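Local coordinates for protein putative sugar isomerase (Parabacteroides distasonis, PDB 3LMZ) that is a putative sugar isomerase with a xylose isomerase-like TIM barrel, its substrate and reaction not established, at residues I190-D195 and I210-L215. Sequence-based numbering, arbitrary orientation.
Sequences IKDVTD and IDFPAL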
loop_
_atom_site.group_PDB
_atom_site.type_symbol
_atom_site.label_atom_id
_atom_site.label_comp_id
_atom_site.label_asym_id
_atom_site.label_seq_id
_atom_site.Cartn_x
_atom_site.Cartn_y
_atom_site.Cartn_z
ATOM N N ILE A 190 -2.113 -11.670 -9.483
ATOM C CA ILE A 190 -2.658 -11.318 -8.168
ATOM C C ILE A 190 -3.558 -10.123 -8.349
ATOM O O ILE A 190 -3.288 -9.248 -9.186
ATOM C CB ILE A 190 -1.569 -11.106 -7.085
ATOM C CG1 ILE A 190 -0.529 -10.072 -7.513
ATOM C CG2 ILE A 190 -0.868 -12.460 -6.773
ATOM C CD1 ILE A 190 0.328 -9.614 -6.377
ATOM N N LYS A 191 -4.669 -10.131 -7.616
ATOM C CA LYS A 191 -5.699 -9.090 -7.635
ATOM C C LYS A 191 -6.680 -9.520 -6.549
ATOM O O LYS A 191 -6.598 -10.664 -6.030
ATOM C CB LYS A 191 -6.419 -9.012 -9.007
ATOM C CG LYS A 191 -7.011 -10.360 -9.457
ATOM C CD LYS A 191 -7.674 -10.298 -10.833
ATOM C CE LYS A 191 -6.675 -10.045 -11.934
ATOM N NZ LYS A 191 -7.341 -10.271 -13.309
ATOM N N ASP A 192 -7.533 -8.582 -6.180
ATOM C CA ASP A 192 -8.570 -8.876 -5.233
ATOM C C ASP A 192 -9.958 -8.590 -5.807
ATOM O O ASP A 192 -10.102 -7.793 -6.724
ATOM C CB ASP A 192 -8.360 -8.068 -3.944
ATOM C CG ASP A 192 -8.814 -8.802 -2.656
ATOM O OD1 ASP A 192 -9.579 -9.822 -2.749
ATOM O OD2 ASP A 192 -8.455 -8.267 -1.518
ATOM N N VAL A 193 -10.969 -9.220 -5.258
ATOM C CA VAL A 193 -12.363 -9.149 -5.731
ATOM C C VAL A 193 -13.314 -9.039 -4.548
ATOM O O VAL A 193 -13.023 -9.539 -3.457
ATOM C CB VAL A 193 -12.685 -10.412 -6.637
ATOM C CG1 VAL A 193 -11.849 -10.324 -7.943
ATOM C CG2 VAL A 193 -12.516 -11.752 -5.864
ATOM N N THR A 194 -14.530 -8.519 -4.794
ATOM C CA THR A 194 -15.484 -8.224 -3.709
ATOM C C THR A 194 -16.402 -9.420 -3.386
ATOM O O THR A 194 -17.067 -9.419 -2.367
ATOM C CB THR A 194 -16.341 -7.011 -4.041
ATOM O OG1 THR A 194 -17.101 -7.301 -5.230
ATOM C CG2 THR A 194 -15.457 -5.769 -4.308
ATOM N N ASP A 195 -16.391 -10.437 -4.246
ATOM C CA ASP A 195 -17.232 -11.606 -4.015
ATOM C C ASP A 195 -16.725 -12.773 -4.824
ATOM O O ASP A 195 -16.099 -12.559 -5.880
ATOM C CB ASP A 195 -18.722 -11.330 -4.392
ATOM C CG ASP A 195 -19.671 -12.349 -3.840
ATOM O OD1 ASP A 195 -19.361 -12.996 -2.819
ATOM O OD2 ASP A 195 -20.749 -12.515 -4.435
ATOM N N ILE A 210 -9.997 -12.319 -1.280
ATOM C CA ILE A 210 -8.918 -13.278 -1.547
ATOM C C ILE A 210 -8.067 -13.481 -0.280
ATOM O O ILE A 210 -7.811 -12.506 0.436
ATOM C CB ILE A 210 -8.023 -12.810 -2.701
ATOM C CG1 ILE A 210 -8.777 -12.821 -4.019
ATOM C CG2 ILE A 210 -6.731 -13.671 -2.733
ATOM C CD1 ILE A 210 -8.952 -14.203 -4.689
ATOM N N ASP A 211 -7.761 -14.738 0.050
ATOM C CA ASP A 211 -6.975 -15.023 1.244
ATOM C C ASP A 211 -5.485 -14.996 0.875
ATOM O O ASP A 211 -4.879 -15.999 0.500
ATOM C CB ASP A 211 -7.363 -16.386 1.767
ATOM C CG ASP A 211 -6.794 -16.704 3.152
ATOM O OD1 ASP A 211 -5.816 -16.062 3.581
ATOM O OD2 ASP A 211 -7.376 -17.628 3.785
ATOM N N PHE A 212 -4.901 -13.818 0.981
ATOM C CA PHE A 212 -3.513 -13.674 0.632
ATOM C C PHE A 212 -2.536 -14.424 1.552
ATOM O O PHE A 212 -1.573 -15.031 1.059
ATOM C CB PHE A 212 -3.144 -12.174 0.429
ATOM C CG PHE A 212 -3.641 -11.622 -0.886
ATOM C CD1 PHE A 212 -3.023 -11.994 -2.073
ATOM C CD2 PHE A 212 -4.825 -10.894 -0.956
ATOM C CE1 PHE A 212 -3.565 -11.550 -3.312
ATOM C CE2 PHE A 212 -5.320 -10.436 -2.162
ATOM C CZ PHE A 212 -4.737 -10.788 -3.315
ATOM N N PRO A 213 -2.745 -14.373 2.903
ATOM C CA PRO A 213 -1.895 -15.162 3.720
ATOM C C PRO A 213 -1.871 -16.650 3.315
ATOM O O PRO A 213 -0.818 -17.269 3.263
ATOM C CB PRO A 213 -2.465 -14.915 5.115
ATOM C CG PRO A 213 -2.969 -13.578 5.066
ATOM C CD PRO A 213 -3.575 -13.449 3.683
ATOM N N ALA A 214 -3.044 -17.215 3.038
ATOM C CA ALA A 214 -3.120 -18.595 2.630
ATOM C C ALA A 214 -2.388 -18.857 1.305
ATOM O O ALA A 214 -1.728 -19.903 1.139
ATOM C CB ALA A 214 -4.595 -19.068 2.579
ATOM N N LEU A 215 -2.524 -17.905 0.396
ATOM C CA LEU A 215 -1.883 -17.972 -0.902
ATOM C C LEU A 215 -0.349 -17.976 -0.707
ATOM O O LEU A 215 0.374 -18.811 -1.262
ATOM C CB LEU A 215 -2.392 -16.825 -1.786
ATOM C CG LEU A 215 -1.913 -16.819 -3.214
ATOM C CD1 LEU A 215 -2.538 -18.021 -4.028
ATOM C CD2 LEU A 215 -2.131 -15.458 -3.961
HETATM O O HOH W 1 -8.141 -9.817 0.692
#
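The ring of Phe-212 meets the 190-195 segment with its edge: Lys-191 O lies 3.3 Å from CZ, Ile-190 CB is near CE1, and the carboxylate of Asp-192 stands beside CE2. One face of the ring carries CG2 of Ile-210 from its own segment, 3.5 Å above the centre. The Asp-192 carboxylate is turned almost perpendicular to the ring, at 88°, and its OD1 accepts two backbone N-H groups from opposite faces of its plane. Ile-210 N reaches Asp-192 OD1 on the syn side at 2.9 Å, nearly straight (168°), whereas Val-193 N comes from the anti side in a more bent bond. OD2 takes Gly-206 N and Gly-208 N, so one buried carboxylate ties the loop ahead of helix 212-221 to the end of strand 185-193. A water lies 2.7 Å from both Asp-192 OD2 and Ile-210 O. This is a β-to-α connection of the TIM barrel, where the chain leaves a barrel strand and turns into the following helix. Asp-211 N-caps that helix, its OD1 accepting Ala-214 N from above the carboxylate plane. With CG1 beside its backbone N (chi1 -67°), Ile-210 sets this atom 3.4 Å from Asp-192 OD1 and 3.7 Å from Lys-191 O, a buried carbonyl oxygen without a hydrogen-bond partner. Lys-191 directs its CB away from the 210-215 segment, and its NZ forms salt bridges with Asp-163, Glu-231 and Glu-233; a citric acid molecule, probably from the crystallisation liquor, lies about 3 Å from the Lys-191 side chain.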